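Local coordinates for CaaX farnesyltransferase beta subunit Ram1 (Aspergillus fumigatus, PDB 4L9P), which probably serves as the peptide-binding subunit of a zinc-dependent heterodimer that transfers a farnesyl group from farnesyl diphosphate to the cysteine of C-terminal CaaX motifs, at residues I72-L75 / F76-P79; P115-K118 / Y119-A123; R175-S178 / T179-A183; L221-R224 / K225-W228. All blocks are in the same frame, centred on the assembly; numbering follows the deposited sequence.

Contact 1: residues I72-L75 / F76-P79; sequences IPAL and FREP
A short 3-10 turn in the loop ahead of helix 89-105 folds Arg77 back against Ile72 and Ala74. Its backbone bonds have the i to i+3 spacing of such a turn: Phe76 N donates to Pro73 O (3.0 Å) and Arg77 N to Ala74 O (2.9 Å). The arginine side chain adds a third tie. Bent at chi3 (-23°), it carries NH1 to Ile72 O at 2.9 Å, a nearly straight bond lying both in the guanidinium plane and in the carbonyl plane. Ala74 CA sits over one face of the guanidinium, near its rim, and the aliphatic part of Arg77 rests on Ile72, Arg77 CG to Ile72 CG2 3.6 Å. The Phe76 ring lies alongside Pro73, and Pro73 CD is 4.0 Å from Phe76 CD2, at the ring edge, while Leu75 CB stands over a face, offset to the rim, and Leu75 CD2 meets Phe76 CZ. One water donates to both Leu75 O and Glu78 O, bridging the exit of the turn. Pro73 and Phe76 pack on Glu404 and Arg408 of helix 403-413, and Leu75 and Phe76 also touch Pro340 and Ile341 of the alpha subunit.

Contact 2: residues P115-K118 / Y119-A123; sequences PFNK and YGIPA
Phe116 lays its ring against Pro122, with Pro122 CB over one face and Phe116 CE2 3.9 Å from Pro122 CD, while Gly120 O comes to the ring edge. Phe116 and Pro122 are paired by a single beta bridge in a small hairpin-like loop, which reverses through a type I beta turn from Asn117 to Gly120. Gly120 N closes that turn on Asn117 O at 2.8 Å, and Gly120 itself has a positive phi (83°). Past the turn, Asn117 N donates to Ile121 O (2.9 Å) and Ala123 N to Pro115 O, the latter bond appreciably bent. Pro115, which follows a cis peptide bond, brings its CD to 3.8 Å from Ala123 CB.

With CG set between its own backbone N and carbonyl carbon (chi1 69°), the amide of Asn117 folds in over the bend. Asn117 OD1 accepts from Tyr119 N at 2.8 Å, an Asx turn set within the beta turn, and also from Ile121 N at 3.1 Å. The two donors come from opposite faces of the amide plane; one oxygen thus grips an N-H inside the turn and another just beyond it. ND2 is held by Val484 O, which should fix the flip of the amide.

Lys118 runs extended beside Tyr119, its NZ forming a salt bridge with Asp476, and Tyr119 OH bonds to Gly477 O; Ile121 packs on Arg408 and Leu411 of helix 403-413. Along the lysine, Lys118 CE comes to 3.7 Å from Tyr119 CE2.

Contact 3: residues R175-S178 / T179-A183; sequences RVIS and TFTAA
Residues 175-178 and 179-183 are consecutive turns of helix 173-183, joined by regular i to i+4 bonds: Thr179 N to Arg175 O (3.0 Å), Phe180 N to Val176 O (2.9 Å) and Thr181 N to Ile177 O (2.9 Å). Two of these carbonyls carry a second donor. Thr179 and Thr181 both turn OG1 back along the helix, anti to the carbonyl carbon (chi1 -58° and -71°), and each hydroxyl donates to the same oxygen as its own backbone N-H. Thr179 OG1 reaches Arg175 O at 2.8 Å, and Thr181 OG1 reaches Ile177 O at 2.7 Å. In both pairs the N-H and the hydroxyl approach from opposite faces of the carbonyl plane. Val176 CG1 packs obliquely against the Phe180 ring, 3.6 Å from Phe180 CD2, while Thr179 CG2 stands above a ring face toward the rim. Val176 and Phe180 go on to meet helices 151-164 and 200-213.

The alpha subunit takes up polar groups of Arg175, Ser178 and Thr179: Arg175 NE bonds to its Met42 O, Ser178 OG to its Ala41 O, and Thr179 OG1 to its Leu44 N. Its Leu44 also packs on Val176, while Arg175 NH1 makes a salt bridge with Glu138 of the beta chain. Thr179 OG1 thus gives its proton inward to Arg175 O and accepts from the alpha subunit, so the intrahelical bond leaves the hydroxyl oriented as an acceptor at the subunit interface.

Contact 4: residues L221-R224 / K225-W228; sequences LIDR and KAMW
Asp223 reaches forward to the first turn of helix 224-234, OD1 accepting from Ala226 N at 3.0 Å along a nearly straight N-H (163°); its negative charge would also suit the helix dipole. The donor stands above the carboxylate plane rather than within it, and the methyl of Ala226 fits close against the group, Ala226 CB to Asp223 CG 3.4 Å. Having CG anti to the backbone N (chi1 -178°) swings the carboxylate round to this position. Next come the backbone bonds that start the helix, Met227 N to Asp223 O (2.9 Å) and Trp228 N to Arg224 O (3.0 Å). Beside them Ile222 CG2 and Met227 CE meet loosely at 4.2 Å, a hydrophobic staple spanning the N-cap.

Farther out, Gln184 accepts from Asp223 N and donates to Leu221 O, holding the link from helix 216-221. Arg224 turns its guanidinium to carbonyls, NH2 to Leu264 O and NH1 to Gln515 O near the C-terminus, and Trp228 NE1 bonds to Ala269 O while its indole meets Phe517 edge-to-face. The arrangement is a classic helix N-cap with its hydrophobic staple, placed where one helix of the alpha-alpha toroid follows another.

In the fold
The four contacts follow one another along the chain and form two clusters. Contacts 1 and 2 have centres 15 Å apart and touch, Ile72 CG1 lying 3.4 Å from Tyr119 O; they flank helix 89-105 in sequence and both pack on helix 403-413. Contacts 3 and 4 are 14 Å apart between centres and meet where Ile177 CA approaches Leu221 CD2 at 3.9 Å, within the alpha-alpha toroid. Between contacts 1 and 4 the centres are about 52 Å apart, on opposite sides of the chain's centre. All four lie away from the zinc and isoprenoid sites. Contacts 1 and 3 also touch the alpha subunit, so the heterodimer interface reaches both clusters.

Contact 1: residues I72-L75 / F76-P79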
loop_
_atom_site.group_PDB
_atom_site.type_symbol
_atom_site.label_atom_id
_atom_site.label_comp_id
_atom_site.label_asym_id
_atom_site.label_seq_id
_atom_site.Cartn_x
_atom_site.Cartn_y
_atom_site.Cartn_z
ATOM N N ILE B 72 31.889 -0.455 4.109
ATOM C CA ILE B 72 30.566 -0.408 4.789
ATOM C C ILE B 72 30.610 0.650 5.872
ATOM O O ILE B 72 31.301 0.489 6.880
ATOM C CB ILE B 72 30.216 -1.767 5.412
ATOM C CG1 ILE B 72 30.275 -2.858 4.356
ATOM C CG2 ILE B 72 28.778 -1.709 6.059
ATOM C CD1 ILE B 72 30.137 -4.215 4.927
ATOM N N PRO B 73 29.857 1.751 5.704
ATOM C CA PRO B 73 29.836 2.829 6.699
ATOM C C PRO B 73 29.272 2.392 8.055
ATOM O O PRO B 73 28.405 1.495 8.108
ATOM C CB PRO B 73 28.871 3.853 6.070
ATOM C CG PRO B 73 28.964 3.598 4.630
ATOM C CD PRO B 73 29.124 2.119 4.478
ATOM N N ALA B 74 29.730 3.035 9.129
ATOM C CA ALA B 74 29.240 2.741 10.462
ATOM C C ALA B 74 27.706 2.805 10.587
ATOM O O ALA B 74 27.129 2.085 11.410
ATOM C CB ALA B 74 29.869 3.703 11.456
ATOM N N LEU B 75 27.077 3.654 9.785
ATOM C CA LEU B 75 25.614 3.827 9.868
ATOM C C LEU B 75 24.910 2.475 9.668
ATOM O O LEU B 75 23.802 2.266 10.185
ATOM C CB LEU B 75 25.180 4.802 8.739
ATOM C CG LEU B 75 23.687 5.109 8.623
ATOM C CD1 LEU B 75 23.219 5.817 9.913
ATOM C CD2 LEU B 75 23.453 6.019 7.368
ATOM N N PHE B 76 25.519 1.577 8.895
ATOM C CA PHE B 76 24.896 0.279 8.606
ATOM C C PHE B 76 25.448 -0.864 9.442
ATOM O O PHE B 76 25.141 -2.032 9.183
ATOM C CB PHE B 76 25.064 -0.020 7.109
ATOM C CG PHE B 76 24.486 1.043 6.265
ATOM C CD1 PHE B 76 23.076 1.113 6.156
ATOM C CD2 PHE B 76 25.266 1.977 5.590
ATOM C CE1 PHE B 76 22.475 2.119 5.390
ATOM C CE2 PHE B 76 24.668 2.968 4.802
ATOM C CZ PHE B 76 23.296 3.054 4.695
ATOM N N ARG B 77 26.241 -0.534 10.449
ATOM C CA ARG B 77 26.903 -1.554 11.257
ATOM C C ARG B 77 26.582 -1.486 12.732
ATOM O O ARG B 77 27.120 -2.283 13.492
ATOM C CB ARG B 77 28.434 -1.439 11.095
ATOM C CG ARG B 77 28.868 -1.491 9.669
ATOM C CD ARG B 77 30.426 -1.593 9.453
ATOM N NE ARG B 77 31.094 -1.064 10.633
ATOM C CZ ARG B 77 31.801 0.058 10.711
ATOM N NH1 ARG B 77 32.085 0.781 9.641
ATOM N NH2 ARG B 77 32.280 0.422 11.892
ATOM N N GLU B 78 25.737 -0.544 13.153
ATOM C CA GLU B 78 25.458 -0.322 14.581
ATOM C C GLU B 78 23.980 0.087 14.702
ATOM O O GLU B 78 23.396 0.666 13.780
ATOM C CB GLU B 78 26.306 0.826 15.150
ATOM C CG GLU B 78 27.717 0.834 14.654
ATOM C CD GLU B 78 28.493 1.993 15.235
ATOM O OE1 GLU B 78 27.864 2.870 15.878
ATOM O OE2 GLU B 78 29.715 2.020 15.066
ATOM N N PRO B 79 23.350 -0.250 15.833
ATOM C CA PRO B 79 22.008 0.280 16.085
ATOM C C PRO B 79 22.023 1.824 16.215
ATOM O O PRO B 79 23.096 2.431 16.355
ATOM C CB PRO B 79 21.611 -0.394 17.400
ATOM C CG PRO B 79 22.613 -1.522 17.607
ATOM C CD PRO B 79 23.872 -1.028 16.982
HETATM O O HOH W 1 22.946 3.145 12.658
#

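Contact 2: residues P115-K118 / Y119-A123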
loop_
_atom_site.group_PDB
_atom_site.type_symbol
_atom_site.label_atom_id
_atom_site.label_comp_id
_atom_site.label_asym_id
_atom_site.label_seq_id
_atom_site.Cartn_x
_atom_site.Cartn_y
_atom_site.Cartn_z
ATOM N N PRO B 115 30.149 -12.447 -5.445
ATOM C CA PRO B 115 31.213 -11.574 -4.946
ATOM C C PRO B 115 30.702 -10.341 -4.246
ATOM O O PRO B 115 29.589 -9.816 -4.524
ATOM C CB PRO B 115 31.926 -11.119 -6.233
ATOM C CG PRO B 115 30.835 -11.189 -7.257
ATOM C CD PRO B 115 29.987 -12.358 -6.907
ATOM N N PHE B 116 31.493 -9.894 -3.291
ATOM C CA PHE B 116 31.194 -8.662 -2.569
ATOM C C PHE B 116 31.862 -7.495 -3.227
ATOM O O PHE B 116 33.067 -7.549 -3.512
ATOM C CB PHE B 116 31.610 -8.750 -1.112
ATOM C CG PHE B 116 30.856 -9.761 -0.330
ATOM C CD1 PHE B 116 31.180 -11.122 -0.411
ATOM C CD2 PHE B 116 29.821 -9.358 0.501
ATOM C CE1 PHE B 116 30.462 -12.070 0.331
ATOM C CE2 PHE B 116 29.100 -10.297 1.259
ATOM C CZ PHE B 116 29.407 -11.659 1.150
ATOM N N ASN B 117 31.121 -6.429 -3.502
ATOM C CA ASN B 117 31.673 -5.282 -4.216
ATOM C C ASN B 117 32.475 -4.328 -3.332
ATOM O O ASN B 117 32.670 -4.615 -2.145
ATOM C CB ASN B 117 30.554 -4.552 -5.014
ATOM C CG ASN B 117 29.536 -3.844 -4.120
ATOM O OD1 ASN B 117 29.812 -3.535 -2.995
ATOM N ND2 ASN B 117 28.363 -3.582 -4.671
ATOM N N LYS B 118 32.902 -3.191 -3.883
ATOM C CA LYS B 118 33.752 -2.279 -3.137
ATOM C C LYS B 118 33.071 -1.617 -1.959
ATOM O O LYS B 118 33.717 -1.049 -1.079
ATOM C CB LYS B 118 34.342 -1.222 -4.075
ATOM C CG LYS B 118 33.288 -0.391 -4.789
ATOM C CD LYS B 118 33.926 0.501 -5.848
ATOM C CE LYS B 118 32.811 1.314 -6.530
ATOM N NZ LYS B 118 33.182 1.941 -7.856
ATOM N N TYR B 119 31.730 -1.694 -1.976
ATOM C CA TYR B 119 30.941 -1.159 -0.863
ATOM C C TYR B 119 30.580 -2.277 0.115
ATOM O O TYR B 119 29.810 -2.008 1.072
ATOM C CB TYR B 119 29.621 -0.539 -1.391
ATOM C CG TYR B 119 29.829 0.757 -2.138
ATOM C CD1 TYR B 119 30.108 1.963 -1.439
ATOM C CD2 TYR B 119 29.761 0.801 -3.553
ATOM C CE1 TYR B 119 30.291 3.166 -2.133
ATOM C CE2 TYR B 119 29.938 1.986 -4.240
ATOM C CZ TYR B 119 30.192 3.163 -3.533
ATOM O OH TYR B 119 30.375 4.360 -4.220
ATOM N N GLY B 120 31.126 -3.474 -0.062
ATOM C CA GLY B 120 30.927 -4.552 0.891
ATOM C C GLY B 120 29.616 -5.295 0.669
ATOM O O GLY B 120 29.196 -6.035 1.567
ATOM N N ILE B 121 28.997 -5.142 -0.497
ATOM C CA ILE B 121 27.628 -5.658 -0.707
ATOM C C ILE B 121 27.657 -6.858 -1.679
ATOM O O ILE B 121 28.376 -6.821 -2.709
ATOM C CB ILE B 121 26.790 -4.571 -1.334
ATOM C CG1 ILE B 121 26.753 -3.350 -0.399
ATOM C CG2 ILE B 121 25.334 -5.098 -1.618
ATOM C CD1 ILE B 121 26.046 -2.128 -0.991
ATOM N N PRO B 122 27.000 -7.954 -1.362
ATOM C CA PRO B 122 26.977 -9.097 -2.285
ATOM C C PRO B 122 26.297 -8.798 -3.608
ATOM O O PRO B 122 25.385 -7.973 -3.717
ATOM C CB PRO B 122 26.238 -10.199 -1.494
ATOM C CG PRO B 122 25.509 -9.474 -0.422
ATOM C CD PRO B 122 26.179 -8.161 -0.160
ATOM N N ALA B 123 26.712 -9.502 -4.636
ATOM C CA ALA B 123 26.037 -9.414 -5.919
ATOM C C ALA B 123 24.579 -9.831 -5.837
ATOM O O ALA B 123 24.197 -10.711 -5.038
ATOM C CB ALA B 123 26.738 -10.406 -6.907
#

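Contact 3: residues R175-S178 / T179-A183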
loop_
_atom_site.group_PDB
_atom_site.type_symbol
_atom_site.label_atom_id
_atom_site.label_comp_id
_atom_site.label_asym_id
_atom_site.label_seq_id
_atom_site.Cartn_x
_atom_site.Cartn_y
_atom_site.Cartn_z
ATOM N N ARG B 175 0.677 -19.459 -22.833
ATOM C CA ARG B 175 0.257 -19.929 -21.515
ATOM C C ARG B 175 -0.455 -18.817 -20.752
ATOM O O ARG B 175 -1.352 -19.104 -19.982
ATOM C CB ARG B 175 1.444 -20.435 -20.736
ATOM C CG ARG B 175 2.066 -21.646 -21.413
ATOM C CD ARG B 175 3.192 -22.220 -20.573
ATOM N NE ARG B 175 2.629 -22.875 -19.394
ATOM C CZ ARG B 175 3.360 -23.327 -18.368
ATOM N NH1 ARG B 175 4.692 -23.177 -18.366
ATOM N NH2 ARG B 175 2.755 -23.885 -17.316
ATOM N N VAL B 176 -0.059 -17.557 -20.946
ATOM C CA VAL B 176 -0.819 -16.448 -20.332
ATOM C C VAL B 176 -2.259 -16.396 -20.890
ATOM O O VAL B 176 -3.240 -16.231 -20.139
ATOM C CB VAL B 176 -0.086 -15.121 -20.556
ATOM C CG1 VAL B 176 -1.021 -13.911 -20.325
ATOM C CG2 VAL B 176 1.129 -15.052 -19.648
ATOM N N ILE B 177 -2.377 -16.551 -22.207
ATOM C CA ILE B 177 -3.707 -16.573 -22.835
ATOM C C ILE B 177 -4.582 -17.691 -22.267
ATOM O O ILE B 177 -5.747 -17.469 -21.935
ATOM C CB ILE B 177 -3.599 -16.649 -24.388
ATOM C CG1 ILE B 177 -2.975 -15.362 -24.925
ATOM C CG2 ILE B 177 -4.967 -16.875 -25.028
ATOM C CD1 ILE B 177 -2.476 -15.467 -26.344
ATOM N N SER B 178 -4.020 -18.889 -22.169
ATOM C CA SER B 178 -4.713 -20.053 -21.605
ATOM C C SER B 178 -5.209 -19.693 -20.191
ATOM O O SER B 178 -6.382 -19.902 -19.860
ATOM C CB SER B 178 -3.731 -21.211 -21.504
ATOM O OG SER B 178 -4.363 -22.328 -20.934
ATOM N N THR B 179 -4.298 -19.151 -19.373
ATOM C CA THR B 179 -4.609 -18.886 -17.996
ATOM C C THR B 179 -5.725 -17.857 -17.866
ATOM O O THR B 179 -6.643 -18.037 -17.084
ATOM C CB THR B 179 -3.348 -18.317 -17.250
ATOM O OG1 THR B 179 -2.270 -19.259 -17.368
ATOM C CG2 THR B 179 -3.638 -18.072 -15.773
ATOM N N PHE B 180 -5.645 -16.757 -18.599
ATOM C CA PHE B 180 -6.596 -15.646 -18.324
ATOM C C PHE B 180 -7.912 -15.809 -19.099
ATOM O O PHE B 180 -8.926 -15.221 -18.755
ATOM C CB PHE B 180 -5.917 -14.292 -18.545
ATOM C CG PHE B 180 -4.851 -14.038 -17.514
ATOM C CD1 PHE B 180 -5.157 -14.261 -16.179
ATOM C CD2 PHE B 180 -3.575 -13.655 -17.843
ATOM C CE1 PHE B 180 -4.190 -14.080 -15.193
ATOM C CE2 PHE B 180 -2.639 -13.493 -16.896
ATOM C CZ PHE B 180 -2.905 -13.722 -15.564
ATOM N N THR B 181 -7.911 -16.606 -20.170
ATOM C CA THR B 181 -9.174 -16.823 -20.881
ATOM C C THR B 181 -10.185 -17.464 -19.974
ATOM O O THR B 181 -11.352 -17.104 -19.953
ATOM C CB THR B 181 -8.917 -17.722 -22.117
ATOM O OG1 THR B 181 -8.193 -16.945 -23.066
ATOM C CG2 THR B 181 -10.249 -18.128 -22.768
ATOM N N ALA B 182 -9.708 -18.418 -19.203
ATOM C CA ALA B 182 -10.515 -19.132 -18.257
ATOM C C ALA B 182 -10.983 -18.277 -17.050
ATOM O O ALA B 182 -12.024 -18.552 -16.444
ATOM C CB ALA B 182 -9.665 -20.320 -17.761
ATOM N N ALA B 183 -10.220 -17.246 -16.700
ATOM C CA ALA B 183 -10.514 -16.448 -15.508
ATOM C C ALA B 183 -11.385 -15.240 -15.830
ATOM O O ALA B 183 -11.831 -14.543 -14.903
ATOM C CB ALA B 183 -9.236 -15.984 -14.871
#

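Contact 4: residues L221-R224 / K225-W228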
loop_
_atom_site.group_PDB
_atom_site.type_symbol
_atom_site.label_atom_id
_atom_site.label_comp_id
_atom_site.label_asym_id
_atom_site.label_seq_id
_atom_site.Cartn_x
_atom_site.Cartn_y
_atom_site.Cartn_z
ATOM N N LEU B 221 -7.645 -10.996 -26.094
ATOM C CA LEU B 221 -8.414 -11.866 -25.227
ATOM C C LEU B 221 -9.380 -11.055 -24.370
ATOM O O LEU B 221 -10.484 -11.500 -24.034
ATOM C CB LEU B 221 -7.474 -12.750 -24.433
ATOM C CG LEU B 221 -6.859 -12.320 -23.139
ATOM C CD1 LEU B 221 -7.918 -12.470 -22.011
ATOM C CD2 LEU B 221 -5.684 -13.217 -22.863
ATOM N N ILE B 222 -8.954 -9.863 -23.988
ATOM C CA ILE B 222 -9.765 -9.038 -23.096
ATOM C C ILE B 222 -11.050 -8.536 -23.759
ATOM O O ILE B 222 -10.994 -7.946 -24.825
ATOM C CB ILE B 222 -8.966 -7.827 -22.592
ATOM C CG1 ILE B 222 -7.632 -8.269 -21.950
ATOM C CG2 ILE B 222 -9.898 -6.960 -21.676
ATOM C CD1 ILE B 222 -6.509 -7.168 -21.870
ATOM N N ASP B 223 -12.212 -8.732 -23.106
ATOM C CA ASP B 223 -13.452 -8.131 -23.581
ATOM C C ASP B 223 -13.491 -6.717 -23.006
ATOM O O ASP B 223 -13.843 -6.508 -21.850
ATOM C CB ASP B 223 -14.684 -8.959 -23.153
ATOM C CG ASP B 223 -16.008 -8.386 -23.686
ATOM O OD1 ASP B 223 -16.092 -7.182 -24.032
ATOM O OD2 ASP B 223 -16.973 -9.163 -23.784
ATOM N N ARG B 224 -13.070 -5.749 -23.814
ATOM C CA ARG B 224 -12.933 -4.365 -23.308
ATOM C C ARG B 224 -14.227 -3.711 -22.955
ATOM O O ARG B 224 -14.290 -3.006 -21.927
ATOM C CB ARG B 224 -12.334 -3.402 -24.337
ATOM C CG ARG B 224 -10.922 -3.332 -24.573
ATOM C CD ARG B 224 -10.941 -2.643 -25.981
ATOM N NE ARG B 224 -10.651 -1.279 -25.810
ATOM C CZ ARG B 224 -10.569 -0.327 -26.708
ATOM N NH1 ARG B 224 -10.966 -0.450 -27.999
ATOM N NH2 ARG B 224 -10.119 0.813 -26.226
ATOM N N LYS B 225 -15.263 -3.881 -23.785
ATOM C CA LYS B 225 -16.553 -3.295 -23.447
ATOM C C LYS B 225 -17.106 -3.878 -22.142
ATOM O O LYS B 225 -17.623 -3.141 -21.286
ATOM C CB LYS B 225 -17.575 -3.484 -24.591
ATOM C CG LYS B 225 -18.849 -2.833 -24.210
ATOM C CD LYS B 225 -19.767 -2.704 -25.367
ATOM C CE LYS B 225 -20.407 -1.394 -25.298
ATOM N NZ LYS B 225 -21.235 -1.259 -26.473
ATOM N N ALA B 226 -16.976 -5.203 -21.956
ATOM C CA ALA B 226 -17.525 -5.792 -20.753
ATOM C C ALA B 226 -16.669 -5.354 -19.549
ATOM O O ALA B 226 -17.202 -5.125 -18.453
ATOM C CB ALA B 226 -17.560 -7.303 -20.889
ATOM N N MET B 227 -15.357 -5.213 -19.740
ATOM C CA MET B 227 -14.530 -4.671 -18.651
ATOM C C MET B 227 -14.975 -3.277 -18.217
ATOM O O MET B 227 -15.010 -2.978 -17.001
ATOM C CB MET B 227 -13.061 -4.573 -19.109
ATOM C CG MET B 227 -12.085 -4.020 -18.043
ATOM S SD MET B 227 -11.745 -5.233 -16.713
ATOM C CE MET B 227 -10.645 -6.354 -17.559
ATOM N N TRP B 228 -15.266 -2.404 -19.184
ATOM C CA TRP B 228 -15.762 -1.065 -18.887
ATOM C C TRP B 228 -17.109 -1.087 -18.140
ATOM O O TRP B 228 -17.281 -0.353 -17.143
ATOM C CB TRP B 228 -15.913 -0.348 -20.226
ATOM C CG TRP B 228 -16.475 1.040 -20.198
ATOM C CD1 TRP B 228 -15.902 2.185 -19.704
ATOM C CD2 TRP B 228 -17.703 1.427 -20.804
ATOM N NE1 TRP B 228 -16.718 3.284 -19.951
ATOM C CE2 TRP B 228 -17.840 2.837 -20.628
ATOM C CE3 TRP B 228 -18.703 0.706 -21.462
ATOM C CZ2 TRP B 228 -18.958 3.577 -21.148
ATOM C CZ3 TRP B 228 -19.816 1.417 -21.973
ATOM C CH2 TRP B 228 -19.926 2.845 -21.821
#